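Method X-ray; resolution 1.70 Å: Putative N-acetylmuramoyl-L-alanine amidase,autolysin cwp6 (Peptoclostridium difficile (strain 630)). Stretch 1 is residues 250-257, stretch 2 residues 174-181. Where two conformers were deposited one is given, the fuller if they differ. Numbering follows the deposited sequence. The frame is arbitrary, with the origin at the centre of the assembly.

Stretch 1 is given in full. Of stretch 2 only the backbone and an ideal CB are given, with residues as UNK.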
# COMPACT_ATOMS: atom_id res chain seq x y z
N LYS A 250 22.03 -7.76 10.32
CA LYS A 250 22.85 -8.14 11.48
C LYS A 250 22.61 -7.20 12.67
O LYS A 250 22.68 -7.62 13.84
CB LYS A 250 24.36 -8.06 11.10
CG LYS A 250 24.73 -9.17 10.08
CD LYS A 250 26.22 -8.94 9.60
CE LYS A 250 26.65 -10.00 8.61
NZ LYS A 250 28.13 -9.97 8.40
N GLU A 251 22.31 -5.93 12.36
CA GLU A 251 22.03 -4.99 13.45
C GLU A 251 20.71 -5.39 14.14
O GLU A 251 20.62 -5.42 15.36
CB GLU A 251 21.99 -3.56 12.90
CG GLU A 251 21.54 -2.57 13.99
CD GLU A 251 22.66 -2.12 14.98
OE1 GLU A 251 23.82 -2.56 14.84
OE2 GLU A 251 22.34 -1.29 15.90
N ILE A 252 19.66 -5.74 13.33
CA ILE A 252 18.42 -6.16 13.97
C ILE A 252 18.67 -7.40 14.86
O ILE A 252 18.12 -7.52 15.96
CB ILE A 252 17.35 -6.47 12.85
CG1 ILE A 252 16.95 -5.14 12.12
CG2 ILE A 252 16.10 -7.14 13.48
CD1 ILE A 252 16.17 -5.36 10.75
N ASP A 253 19.50 -8.32 14.37
CA ASP A 253 19.79 -9.56 15.11
C ASP A 253 20.46 -9.29 16.51
O ASP A 253 20.44 -10.17 17.37
CB ASP A 253 20.70 -10.44 14.26
CG ASP A 253 20.87 -11.80 14.82
OD1 ASP A 253 19.86 -12.51 14.95
OD2 ASP A 253 21.99 -12.14 15.16
N LYS A 254 21.01 -8.09 16.72
CA LYS A 254 21.57 -7.75 18.05
C LYS A 254 20.45 -7.47 19.01
O LYS A 254 20.66 -7.51 20.23
CB LYS A 254 22.41 -6.49 17.96
CG LYS A 254 23.75 -6.65 17.24
CD LYS A 254 24.27 -5.23 17.07
CE LYS A 254 25.78 -5.11 16.85
NZ LYS A 254 26.30 -3.76 17.38
N TYR A 255 19.22 -7.16 18.50
CA TYR A 255 18.06 -6.87 19.38
C TYR A 255 17.18 -8.07 19.61
O TYR A 255 16.71 -8.29 20.72
CB TYR A 255 17.19 -5.78 18.73
CG TYR A 255 17.84 -4.43 18.87
CD1 TYR A 255 18.96 -4.08 18.11
CD2 TYR A 255 17.38 -3.51 19.81
CE1 TYR A 255 19.64 -2.87 18.32
CE2 TYR A 255 18.03 -2.30 20.01
CZ TYR A 255 19.16 -1.98 19.28
OH TYR A 255 19.75 -0.77 19.56
N HIS A 256 16.91 -8.86 18.54
CA HIS A 256 16.09 -10.06 18.70
C HIS A 256 16.44 -10.96 17.51
O HIS A 256 17.01 -10.49 16.53
CB HIS A 256 14.58 -9.76 18.74
CG HIS A 256 14.13 -8.92 17.60
ND1 HIS A 256 13.92 -7.56 17.73
CD2 HIS A 256 13.86 -9.23 16.31
CE1 HIS A 256 13.56 -7.08 16.55
NE2 HIS A 256 13.51 -8.06 15.67
N ASP A 257 16.08 -12.23 17.59
CA ASP A 257 16.49 -13.11 16.51
C ASP A 257 15.90 -12.81 15.16
O ASP A 257 14.69 -12.59 15.04
CB ASP A 257 16.10 -14.58 16.86
CG ASP A 257 16.90 -15.19 18.02
OD1 ASP A 257 16.46 -16.20 18.57
OD2 ASP A 257 17.96 -14.62 18.39
N UNK A 174 13.41 0.73 7.11
CA UNK A 174 12.22 0.70 7.99
C UNK A 174 12.23 -0.35 9.03
O UNK A 174 11.89 -0.05 10.16
CB UNK A 174 10.95 0.51 7.16
N UNK A 175 12.60 -1.63 8.74
CA UNK A 175 12.59 -2.64 9.81
C UNK A 175 13.57 -2.32 10.97
O UNK A 175 13.34 -2.71 12.11
CB UNK A 175 12.94 -4.01 9.21
N UNK A 176 14.68 -1.65 10.64
CA UNK A 176 15.63 -1.28 11.71
C UNK A 176 15.07 -0.09 12.50
O UNK A 176 15.14 -0.08 13.72
CB UNK A 176 17.00 -0.94 11.13
N UNK A 177 14.57 0.97 11.80
CA UNK A 177 13.94 2.07 12.53
C UNK A 177 12.83 1.54 13.42
O UNK A 177 12.68 2.03 14.55
CB UNK A 177 13.39 3.12 11.56
N UNK A 178 12.07 0.53 12.96
CA UNK A 178 11.00 -0.03 13.77
C UNK A 178 11.55 -0.80 14.95
O UNK A 178 10.96 -0.77 16.05
CB UNK A 178 10.11 -0.94 12.92
N UNK A 179 12.69 -1.50 14.76
CA UNK A 179 13.28 -2.21 15.88
C UNK A 179 13.75 -1.21 16.96
O UNK A 179 13.63 -1.50 18.15
CB UNK A 179 14.45 -3.08 15.40
N UNK A 180 14.27 -0.05 16.53
CA UNK A 180 14.66 1.00 17.48
C UNK A 180 13.44 1.81 17.98
O UNK A 180 13.57 2.57 18.95
CB UNK A 180 15.67 1.94 16.82
N UNK A 181 12.31 1.71 17.28
CA UNK A 181 11.10 2.54 17.54
C UNK A 181 11.56 4.00 17.36
O UNK A 181 11.49 4.83 18.26
CB UNK A 181 10.52 2.30 18.93

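Position 174 opens the helical segment with its CB directed where nothing of stretch 1 lies within 5.5 Å, so the contact sets no preference; the residue is Thr 174.

At position 175 the CA-to-CB bond runs sideways, yet the ideal CB lies 3.8 Å from CD1 of Ile 252. A compact apolar residue would suit, and a phi of -62° would also admit proline. The residue is Pro 175, whose CB packs 3.9 Å from Ile 252 CD1.

Position 176 is where the two backbones come nearest, its CA 6.1 Å from the CA of Ile 252. CB again points sideways, with the ideal CB 4.3 Å from Ile 252 CG1. A medium-sized aliphatic chain, such as leucine, isoleucine or methionine, could extend along the aliphatic surface offered by Ile 252 and the CG of Glu 251. Leu 176 does so: with chi1 t and chi2 p, its CD1 approaches Ile 252 CG1 at 3.9 Å and Glu 251 CG at 3.5 Å.

Positions 177 and 178 have no part of stretch 1 within 5.5 Å of the ideal CB, and many residues would serve. They are Ala 177 and Ser 178; Ser 178 OG donates to Thr 174 O at 2.6 Å.

Position 179 points toward stretch 1, its ideal CB 4.3 Å from His 256 CE1, 4.6 Å from Ile 252 CG1 and 5.0 Å from Tyr 255 CG. Space at this three-sided site is short, favouring a small or beta-branched residue such as alanine, valine or threonine. Thr 179 has the largest area covered by the other stretch. Thr 179 CG2 sits 3.6 Å from Tyr 255 CG, and Thr 179 OG1 lies 3.7 Å from His 256 CE1, at the edge of the imidazole, and 3.9 Å from Ile 252 CG2. Thr 179 OG1 donates to Pro 175 O at 2.8 Å.

At position 180 CA-to-CB points sideways and nothing of stretch 1 lies within 5.5 Å of the ideal CB, but farther out lie the carboxylate of Glu 251 and the ring of Tyr 255. A long side chain carrying a donor, such as tyrosine, lysine or arginine, could reach the acid. Tyr 180, with chi1 m, donates from OH to Glu 251 OE2 at 2.9 Å and turns its ring edge toward the face of Tyr 255, in an offset arrangement with centroids 5.6 Å apart and planes at 70°.

Position 181 leaves the helix with positive phi (59°), which favours glycine, asparagine or aspartate; Asp 181 makes no contact with stretch 1.

Stretch 2, residues 174-181: TPLASTYD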
# COMPACT_ATOMS: atom_id res chain seq x y z
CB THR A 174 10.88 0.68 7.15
OG1 THR A 174 10.79 1.96 6.54
CG2 THR A 174 9.68 0.43 7.99
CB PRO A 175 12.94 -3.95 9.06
CG PRO A 175 12.46 -3.69 7.67
CD PRO A 175 12.82 -2.24 7.42
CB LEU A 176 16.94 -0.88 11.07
CG LEU A 176 18.04 -0.46 12.14
CD1 LEU A 176 18.26 -1.64 13.14
CD2 LEU A 176 19.36 -0.20 11.40
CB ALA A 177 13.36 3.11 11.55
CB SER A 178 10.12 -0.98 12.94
OG SER A 178 9.77 -0.35 11.71
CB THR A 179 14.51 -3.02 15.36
OG1 THR A 179 13.99 -4.04 14.47
CG2 THR A 179 15.28 -3.68 16.49
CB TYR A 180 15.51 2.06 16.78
CG TYR A 180 16.86 1.65 16.24
CD1 TYR A 180 17.62 0.67 16.87
CD2 TYR A 180 17.40 2.28 15.13
CE1 TYR A 180 18.89 0.32 16.40
CE2 TYR A 180 18.67 1.95 14.66
CZ TYR A 180 19.40 0.98 15.30
OH TYR A 180 20.64 0.73 14.81
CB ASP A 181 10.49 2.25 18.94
CG ASP A 181 9.15 2.97 19.16
OD1 ASP A 181 8.53 3.45 18.15
OD2 ASP A 181 8.72 3.07 20.33
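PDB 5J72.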